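EvdO2 (Micromonospora carbonacea, PDB 4XAB) probably acts as a non-haem iron, 2-oxoglutarate-dependent oxygenase of the phytanoyl-CoA dioxygenase family that carries out an oxidative cyclization in orthosomycin biosynthesis. Local coordinates at residues A[128-134]-A[185-191]; A[166-172]-A[210-214]. The contacts are given in a common frame with arbitrary orientation. Residues are numbered along the deposited sequence.

In the fold
From the N terminus, the chain first reaches 128-134, the loop between strands 126-127 and 139-149 that carries His129 and Asp131 of the nickel site. It next runs through 166-172, returns to 128-134 with 185-191 to close interaction 1, and then comes back to 166-172 with 210-214 to close interaction 2. The segments therefore alternate, and the two closures cross, with centres about 9 Å apart. They touch directly: Gln130 OE1 lies 2.8 Å from Leu172 N, and Glu132 N 2.9 Å from Phe211 O, both probable hydrogen bonds. Interaction 1 joins the metal-binding loop to strand 186-187; interaction 2, the loop after strand 160-162 to the turn between strand 206-210 and His215, the third protein ligand.

Interaction 1 (A[128-134]-A[185-191]); sequences WHQDEAY and GLMTDDV. With NI (nickel (II) ion), chain B.
A tyrosine hydroxyl accepts from the backbone: Leu186 N donates to Tyr134 OH at 2.8 Å, nearly linearly (N-H...O 171°). The metal-binding loop of a double-stranded beta-helix oxygenase, with the His-X-Asp motif in 128-134, packs here on strand 186-187, which pairs antiparallel with strand 175-176. After the corner at Trp128, His129 is extended (phi/psi -160/165), and 131-134 forms a 3-10 turn in which Ala133 N bonds to Gln130 O (2.9 Å) and Tyr134 N to Asp131 O (3.1 Å). His129 NE2 and Asp131 OD1 bind nickel at 2.0 and 2.1 Å; His215 is the third protein ligand, and His129 ND1 is held by Pro127 O.

Leu186 (-108/157) and Met187 (-146/160) are extended, and His129 is in register with Met187 (CA-CA 5.0 Å). Thr188 N donates to Trp128 O at 2.9 Å, and Met187 CA makes a CA-H...O contact with the same Trp128 O at 3.2 Å. Gly185 (109/-172) has backbone angles that call for glycine, and a CB would also clash with Tyr134 OH. Leu186 (chi1 m, chi2 t) puts CD1 over the Tyr134 ring, 3.8 Å from the centroid and 10° off the normal, a CH-pi contact.

Thr188 OG1 accepts from Asp190 N (3.1 Å) in an ST turn and also bonds to Pro173 O. Farther on, Val191 (chi1 t) lies over one face of the Trp128 ring (chi1 m, chi2 103°), a CH-pi contact with Val191 CG1 3.5 Å from the centroid of the Trp128 six-membered ring, 5° off its normal.

Interaction 2 (A[166-172]-A[210-214]); sequences GHRGPVL and DFRTP
Arg212 lays its aliphatic chain along the backbone of 166-172, with Arg212 CD 3.5 Å from His167 O and 3.6 Å from Gly169 O. Its chi1 is off a well (-147°), chi2 is t and chi3 m. Water 2 joins the two sides, donating to His167 O (2.9 Å) and Gly169 O (2.7 Å) and accepting from Arg212 NH1 (2.7 Å), while Arg212 NH2 forms a salt bridge to Glu132. Val171 CG2 packs 3.8 Å from Arg212 NE.

The 210-214 segment follows strand 206-210 of the double-stranded beta-helix and leads to the metal ligand His215. It folds as a type I turn, Thr213 N to Asp210 O 3.1 Å, reinforced by an Asx turn in which Arg212 N donates to Asp210 OD1 (2.8 Å). Opposing it, residues 166-168 form a 3-10 turn, with Gly169 N to Gly166 O 3.1 Å.

His167 and Thr213 are in register (CA-CA 4.3 Å). His167 CB rests 3.4 Å from Thr213 OG1, which bonds to Gly22 O; His167 (chi1 p) sends NE2 to Arg19 O. Gly166 CA approaches Pro214 CD to 3.7 Å, and a CB on Gly166 would come within 2.4 Å of Pro214 CD.

Interaction 1 (A[128-134]-A[185-191])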
ATOM      1  N   TRP A 128      -4.140  -4.947  11.138  1.00 18.29           N
ATOM      2  CA  TRP A 128      -3.240  -3.895  11.604  1.00 16.58           C
ATOM      3  C   TRP A 128      -1.773  -4.306  11.514  1.00 16.15           C
ATOM      4  O   TRP A 128      -1.396  -5.381  11.960  1.00 17.32           O
ATOM      5  CB  TRP A 128      -3.569  -3.512  13.045  1.00 16.25           C
ATOM      6  CG  TRP A 128      -4.790  -2.674  13.145  1.00 12.75           C
ATOM      7  CD1 TRP A 128      -6.036  -3.075  13.548  1.00 17.91           C
ATOM      8  CD2 TRP A 128      -4.891  -1.287  12.829  1.00 16.01           C
ATOM      9  NE1 TRP A 128      -6.903  -2.015  13.506  1.00 18.00           N
ATOM     10  CE2 TRP A 128      -6.229  -0.905  13.057  1.00 17.36           C
ATOM     11  CE3 TRP A 128      -3.981  -0.331  12.360  1.00 15.69           C
ATOM     12  CZ2 TRP A 128      -6.681   0.395  12.844  1.00 17.14           C
ATOM     13  CZ3 TRP A 128      -4.426   0.964  12.150  1.00 14.11           C
ATOM     14  CH2 TRP A 128      -5.770   1.317  12.388  1.00 18.38           C
ATOM     15  N   HIS A 129      -0.955  -3.432  10.929  1.00 14.04           N
ATOM     16  CA  HIS A 129       0.481  -3.661  10.811  1.00 11.47           C
ATOM     17  C   HIS A 129       1.182  -2.345  10.564  1.00 12.42           C
ATOM     18  O   HIS A 129       0.551  -1.350  10.206  1.00 12.10           O
ATOM     19  CB  HIS A 129       0.814  -4.641   9.664  1.00 12.59           C
ATOM     20  CG  HIS A 129       0.547  -4.085   8.292  1.00 15.71           C
ATOM     21  ND1 HIS A 129      -0.722  -4.009   7.753  1.00 15.82           N
ATOM     22  CD2 HIS A 129       1.383  -3.562   7.360  1.00 15.50           C
ATOM     23  CE1 HIS A 129      -0.657  -3.467   6.547  1.00 18.83           C
ATOM     24  NE2 HIS A 129       0.608  -3.179   6.283  1.00 16.85           N
ATOM     25  N   GLN A 130       2.501  -2.355  10.746  1.00 12.25           N
ATOM     26  CA  GLN A 130       3.343  -1.267  10.277  1.00 14.87           C
ATOM     27  C   GLN A 130       4.235  -1.844   9.199  1.00 15.06           C
ATOM     28  O   GLN A 130       4.767  -2.949   9.350  1.00 13.52           O
ATOM     29  CB  GLN A 130       4.173  -0.673  11.413  1.00 12.35           C
ATOM     30  CG  GLN A 130       3.362   0.102  12.412  1.00 13.57           C
ATOM     31  CD  GLN A 130       4.057   0.173  13.744  1.00 17.36           C
ATOM     32  OE1 GLN A 130       4.216  -0.847  14.415  1.00 17.06           O
ATOM     33  NE2 GLN A 130       4.484   1.370  14.133  1.00 15.84           N
ATOM     34  N   ASP A 131       4.403  -1.113   8.100  1.00 14.82           N
ATOM     35  CA  ASP A 131       5.178  -1.656   6.997  1.00 14.72           C
ATOM     36  C   ASP A 131       6.620  -1.916   7.452  1.00 16.90           C
ATOM     37  O   ASP A 131       7.268  -2.856   6.988  1.00 14.82           O
ATOM     38  CB  ASP A 131       5.134  -0.711   5.785  1.00 16.31           C
ATOM     39  CG  ASP A 131       3.766  -0.663   5.132  1.00 16.47           C
ATOM     40  OD1 ASP A 131       2.942  -1.567   5.392  1.00 13.66           O
ATOM     41  OD2 ASP A 131       3.499   0.289   4.376  1.00 18.58           O
ATOM     42  N   GLU A 132       7.117  -1.101   8.378  1.00 13.72           N
ATOM     43  CA  GLU A 132       8.486  -1.298   8.872  1.00 16.16           C
ATOM     44  C   GLU A 132       8.661  -2.645   9.595  1.00 18.09           C
ATOM     45  O   GLU A 132       9.772  -3.165   9.702  1.00 14.74           O
ATOM     46  CB  GLU A 132       8.902  -0.151   9.801  1.00 15.56           C
ATOM     47  CG  GLU A 132      10.405  -0.188  10.134  1.00 17.62           C
ATOM     48  CD  GLU A 132      10.913   1.105  10.727  1.00 24.69           C
ATOM     49  OE1 GLU A 132      10.275   2.152  10.518  1.00 35.91           O
ATOM     50  OE2 GLU A 132      11.953   1.065  11.419  1.00 25.26           O
ATOM     51  N   ALA A 133       7.571  -3.231  10.079  1.00 17.40           N
ATOM     52  CA  ALA A 133       7.686  -4.524  10.762  1.00 15.94           C
ATOM     53  C   ALA A 133       8.209  -5.620   9.836  1.00 17.33           C
ATOM     54  O   ALA A 133       8.712  -6.652  10.297  1.00 18.55           O
ATOM     55  CB  ALA A 133       6.332  -4.930  11.358  1.00 15.09           C
ATOM     56  N   TYR A 134       8.084  -5.396   8.532  1.00 14.58           N
ATOM     57  CA  TYR A 134       8.585  -6.328   7.524  1.00 17.47           C
ATOM     58  C   TYR A 134      10.060  -6.115   7.207  1.00 20.83           C
ATOM     59  O   TYR A 134      10.651  -6.884   6.456  1.00 18.10           O
ATOM     60  CB  TYR A 134       7.786  -6.198   6.220  1.00 15.58           C
ATOM     61  CG  TYR A 134       6.384  -6.772   6.283  1.00 15.57           C
ATOM     62  CD1 TYR A 134       6.153  -8.115   6.011  1.00 18.93           C
ATOM     63  CD2 TYR A 134       5.305  -5.973   6.612  1.00 17.22           C
ATOM     64  CE1 TYR A 134       4.863  -8.645   6.068  1.00 19.95           C
ATOM     65  CE2 TYR A 134       4.020  -6.491   6.681  1.00 17.48           C
ATOM     66  CZ  TYR A 134       3.810  -7.835   6.405  1.00 16.65           C
ATOM     67  OH  TYR A 134       2.528  -8.364   6.457  1.00 17.89           O
ATOM     68  N   GLY A 185       1.281 -12.962   5.997  1.00 21.59           N
ATOM     69  CA  GLY A 185       1.732 -11.658   6.452  1.00 22.09           C
ATOM     70  C   GLY A 185       1.783 -11.537   7.959  1.00 22.27           C
ATOM     71  O   GLY A 185       1.596 -12.533   8.684  1.00 22.15           O
ATOM     72  N   LEU A 186       2.036 -10.309   8.408  1.00 19.11           N
ATOM     73  CA  LEU A 186       2.197  -9.977   9.820  1.00 20.95           C
ATOM     74  C   LEU A 186       1.009  -9.189  10.353  1.00 21.89           C
ATOM     75  O   LEU A 186       0.291  -8.540   9.586  1.00 21.16           O
ATOM     76  CB  LEU A 186       3.471  -9.143  10.021  1.00 19.38           C
ATOM     77  CG  LEU A 186       4.821  -9.790   9.714  1.00 18.36           C
ATOM     78  CD1 LEU A 186       5.912  -8.701   9.767  1.00 19.47           C
ATOM     79  CD2 LEU A 186       5.111 -10.862  10.721  1.00 19.38           C
ATOM     80  N   MET A 187       0.809  -9.231  11.667  1.00 18.71           N
ATOM     81  CA  MET A 187      -0.174  -8.360  12.294  1.00 17.25           C
ATOM     82  C   MET A 187       0.260  -7.935  13.678  1.00 19.80           C
ATOM     83  O   MET A 187       1.119  -8.572  14.290  1.00 24.56           O
ATOM     84  CB  MET A 187      -1.536  -9.053  12.379  1.00 18.96           C
ATOM     85  CG  MET A 187      -1.552 -10.227  13.318  1.00 20.21           C
ATOM     86  SD  MET A 187      -3.220 -10.916  13.403  1.00 33.00           S
ATOM     87  CE  MET A 187      -4.123  -9.477  13.961  1.00 30.34           C
ATOM     88  N   THR A 188      -0.340  -6.850  14.164  1.00 19.62           N
ATOM     89  CA  THR A 188      -0.174  -6.467  15.557  1.00 17.85           C
ATOM     90  C   THR A 188      -1.540  -6.399  16.231  1.00 21.88           C
ATOM     91  O   THR A 188      -2.535  -6.084  15.583  1.00 17.85           O
ATOM     92  CB  THR A 188       0.566  -5.112  15.714  1.00 15.48           C
ATOM     93  OG1 THR A 188       0.737  -4.838  17.109  1.00 19.60           O
ATOM     94  CG2 THR A 188      -0.181  -3.948  15.034  1.00 14.54           C
ATOM     95  N   ASP A 189      -1.581  -6.718  17.521  1.00 22.81           N
ATOM     96  CA  ASP A 189      -2.797  -6.602  18.322  1.00 22.12           C
ATOM     97  C   ASP A 189      -2.809  -5.273  19.062  1.00 24.01           C
ATOM     98  O   ASP A 189      -3.752  -4.951  19.775  1.00 29.03           O
ATOM     99  CB  ASP A 189      -2.897  -7.741  19.344  1.00 27.07           C
ATOM    100  CG  ASP A 189      -3.029  -9.108  18.697  1.00 30.32           C
ATOM    101  OD1 ASP A 189      -3.720  -9.222  17.661  1.00 35.84           O
ATOM    102  OD2 ASP A 189      -2.447 -10.073  19.238  1.00 37.47           O
ATOM    103  N   ASP A 190      -1.743  -4.507  18.899  1.00 21.18           N
ATOM    104  CA  ASP A 190      -1.511  -3.361  19.762  1.00 19.23           C
ATOM    105  C   ASP A 190      -1.919  -2.033  19.152  1.00 27.69           C
ATOM    106  O   ASP A 190      -1.241  -1.021  19.329  1.00 31.91           O
ATOM    107  CB  ASP A 190      -0.033  -3.348  20.172  1.00 21.43           C
ATOM    108  CG  ASP A 190       0.309  -4.509  21.096  1.00 31.15           C
ATOM    109  OD1 ASP A 190      -0.419  -4.693  22.091  1.00 35.75           O
ATOM    110  OD2 ASP A 190       1.275  -5.257  20.826  1.00 33.44           O
ATOM    111  N   VAL A 191      -3.049  -2.040  18.444  1.00 21.83           N
ATOM    112  CA  VAL A 191      -3.672  -0.809  17.973  1.00 22.23           C
ATOM    113  C   VAL A 191      -5.106  -0.753  18.495  1.00 25.92           C
ATOM    114  O   VAL A 191      -5.834  -1.739  18.416  1.00 27.55           O
ATOM    115  CB  VAL A 191      -3.686  -0.706  16.420  1.00 20.27           C
ATOM    116  CG1 VAL A 191      -4.429   0.555  15.969  1.00 23.35           C
ATOM    117  CG2 VAL A 191      -2.268  -0.708  15.869  1.00 18.55           C
TER
HETATM  118 NI    NI B 301       1.067  -2.006   4.670  1.00 16.57          NI
HETATM  119  O   HOH W   1       1.370  -0.773   3.110  1.00 22.78           O

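Interaction 2 (A[166-172]-A[210-214])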
ATOM      1  N   GLY A 166       0.984   7.407  14.899  1.00 15.66           N
ATOM      2  CA  GLY A 166       1.629   6.149  15.256  1.00 15.37           C
ATOM      3  C   GLY A 166       3.033   5.986  14.708  1.00 15.88           C
ATOM      4  O   GLY A 166       3.797   5.131  15.170  1.00 16.65           O
ATOM      5  N   HIS A 167       3.375   6.782  13.704  1.00 15.76           N
ATOM      6  CA  HIS A 167       4.714   6.723  13.131  1.00 13.88           C
ATOM      7  C   HIS A 167       5.773   7.304  14.072  1.00 17.51           C
ATOM      8  O   HIS A 167       6.964   7.145  13.813  1.00 16.38           O
ATOM      9  CB  HIS A 167       4.763   7.445  11.778  1.00 17.55           C
ATOM     10  CG  HIS A 167       4.438   8.903  11.857  1.00 16.40           C
ATOM     11  ND1 HIS A 167       3.386   9.393  12.600  1.00 16.85           N
ATOM     12  CD2 HIS A 167       5.044   9.982  11.304  1.00 18.25           C
ATOM     13  CE1 HIS A 167       3.345  10.712  12.487  1.00 13.72           C
ATOM     14  NE2 HIS A 167       4.333  11.089  11.699  1.00 18.06           N
ATOM     15  N   ARG A 168       5.356   7.980  15.148  1.00 15.17           N
ATOM     16  CA  ARG A 168       6.308   8.461  16.150  1.00 14.60           C
ATOM     17  C   ARG A 168       6.396   7.510  17.332  1.00 15.23           C
ATOM     18  O   ARG A 168       7.168   7.728  18.252  1.00 18.05           O
ATOM     19  CB  ARG A 168       5.933   9.860  16.640  1.00 19.71           C
ATOM     20  CG  ARG A 168       6.169  10.934  15.606  1.00 21.04           C
ATOM     21  CD  ARG A 168       5.986  12.297  16.231  1.00 24.95           C
ATOM     22  NE  ARG A 168       4.674  12.418  16.868  1.00 30.11           N
ATOM     23  CZ  ARG A 168       3.585  12.911  16.277  1.00 42.18           C
ATOM     24  NH1 ARG A 168       3.633  13.348  15.022  1.00 34.52           N
ATOM     25  NH2 ARG A 168       2.442  12.972  16.948  1.00 44.87           N
ATOM     26  N   GLY A 169       5.580   6.460  17.295  1.00 14.84           N
ATOM     27  CA  GLY A 169       5.613   5.431  18.325  1.00 15.48           C
ATOM     28  C   GLY A 169       6.585   4.333  17.934  1.00 17.84           C
ATOM     29  O   GLY A 169       7.303   4.448  16.940  1.00 17.31           O
ATOM     30  N   PRO A 170       6.611   3.244  18.712  1.00 19.54           N
ATOM     31  CA  PRO A 170       7.520   2.147  18.371  1.00 20.11           C
ATOM     32  C   PRO A 170       7.036   1.359  17.165  1.00 15.49           C
ATOM     33  O   PRO A 170       5.874   1.489  16.743  1.00 16.63           O
ATOM     34  CB  PRO A 170       7.498   1.274  19.628  1.00 29.25           C
ATOM     35  CG  PRO A 170       6.129   1.498  20.196  1.00 27.83           C
ATOM     36  CD  PRO A 170       5.781   2.944  19.892  1.00 19.44           C
ATOM     37  N   VAL A 171       7.922   0.546  16.609  1.00 18.19           N
ATOM     38  CA  VAL A 171       7.470  -0.565  15.793  1.00 17.84           C
ATOM     39  C   VAL A 171       6.882  -1.533  16.804  1.00 18.65           C
ATOM     40  O   VAL A 171       7.584  -2.081  17.649  1.00 19.03           O
ATOM     41  CB  VAL A 171       8.591  -1.197  14.966  1.00 19.67           C
ATOM     42  CG1 VAL A 171       8.056  -2.426  14.220  1.00 18.19           C
ATOM     43  CG2 VAL A 171       9.139  -0.171  13.983  1.00 26.09           C
ATOM     44  N   LEU A 172       5.566  -1.666  16.733  1.00 15.99           N
ATOM     45  CA  LEU A 172       4.761  -2.447  17.663  1.00 15.81           C
ATOM     46  C   LEU A 172       5.068  -3.929  17.572  1.00 16.33           C
ATOM     47  O   LEU A 172       5.585  -4.392  16.563  1.00 16.58           O
ATOM     48  CB  LEU A 172       3.287  -2.190  17.358  1.00 15.33           C
ATOM     49  CG  LEU A 172       2.883  -0.741  17.598  1.00 16.00           C
ATOM     50  CD1 LEU A 172       1.560  -0.420  16.925  1.00 19.84           C
ATOM     51  CD2 LEU A 172       2.825  -0.476  19.104  1.00 17.89           C
ATOM     52  N   ASP A 210       3.690   6.878   5.998  1.00 11.18           N
ATOM     53  CA  ASP A 210       5.047   6.575   6.455  1.00 11.27           C
ATOM     54  C   ASP A 210       5.245   5.076   6.713  1.00 15.13           C
ATOM     55  O   ASP A 210       4.297   4.360   7.021  1.00 12.46           O
ATOM     56  CB  ASP A 210       5.341   7.377   7.724  1.00 11.73           C
ATOM     57  CG  ASP A 210       6.786   7.252   8.180  1.00 20.96           C
ATOM     58  OD1 ASP A 210       7.093   6.405   9.052  1.00 17.30           O
ATOM     59  OD2 ASP A 210       7.619   8.003   7.652  1.00 20.26           O
ATOM     60  N   PHE A 211       6.481   4.605   6.590  1.00 12.83           N
ATOM     61  CA  PHE A 211       6.798   3.216   6.885  1.00 14.70           C
ATOM     62  C   PHE A 211       6.374   2.791   8.293  1.00 15.93           C
ATOM     63  O   PHE A 211       6.184   1.594   8.551  1.00 17.98           O
ATOM     64  CB  PHE A 211       8.305   2.973   6.717  1.00 16.54           C
ATOM     65  CG  PHE A 211       8.745   2.780   5.292  1.00 13.48           C
ATOM     66  CD1 PHE A 211       7.826   2.676   4.267  1.00 21.84           C
ATOM     67  CD2 PHE A 211      10.098   2.703   4.988  1.00 15.77           C
ATOM     68  CE1 PHE A 211       8.243   2.491   2.953  1.00 22.84           C
ATOM     69  CE2 PHE A 211      10.517   2.506   3.682  1.00 20.68           C
ATOM     70  CZ  PHE A 211       9.587   2.407   2.665  1.00 24.40           C
ATOM     71  N   ARG A 212       6.247   3.742   9.216  1.00 13.53           N
ATOM     72  CA  ARG A 212       5.934   3.367  10.602  1.00 16.18           C
ATOM     73  C   ARG A 212       4.478   3.654  11.004  1.00 17.96           C
ATOM     74  O   ARG A 212       4.079   3.389  12.133  1.00 16.13           O
ATOM     75  CB  ARG A 212       6.891   4.076  11.560  1.00 19.78           C
ATOM     76  CG  ARG A 212       7.232   3.277  12.804  1.00 28.68           C
ATOM     77  CD  ARG A 212       8.379   3.922  13.563  1.00 29.40           C
ATOM     78  NE  ARG A 212       9.691   3.514  13.066  1.00 35.53           N
ATOM     79  CZ  ARG A 212      10.836   3.821  13.669  1.00 36.94           C
ATOM     80  NH1 ARG A 212      10.820   4.552  14.774  1.00 38.55           N
ATOM     81  NH2 ARG A 212      11.994   3.409  13.170  1.00 36.48           N
ATOM     82  N   THR A 213       3.671   4.185  10.097  1.00 13.58           N
ATOM     83  CA  THR A 213       2.277   4.426  10.466  1.00 11.42           C
ATOM     84  C   THR A 213       1.450   3.143  10.462  1.00 10.64           C
ATOM     85  O   THR A 213       1.345   2.485   9.436  1.00 14.31           O
ATOM     86  CB  THR A 213       1.628   5.437   9.511  1.00 13.00           C
ATOM     87  OG1 THR A 213       2.466   6.587   9.440  1.00 11.79           O
ATOM     88  CG2 THR A 213       0.227   5.835  10.004  1.00 13.70           C
ATOM     89  N   PRO A 214       0.846   2.790  11.610  1.00 12.66           N
ATOM     90  CA  PRO A 214       0.012   1.580  11.593  1.00 12.51           C
ATOM     91  C   PRO A 214      -1.193   1.746  10.676  1.00 14.83           C
ATOM     92  O   PRO A 214      -1.810   2.827  10.641  1.00 13.72           O
ATOM     93  CB  PRO A 214      -0.433   1.425  13.058  1.00 13.91           C
ATOM     94  CG  PRO A 214       0.580   2.213  13.853  1.00 14.03           C
ATOM     95  CD  PRO A 214       0.927   3.387  12.952  1.00 14.03           C
TER
HETATM   96  O   HOH W   2       8.912   6.172  15.675  1.00 27.48           O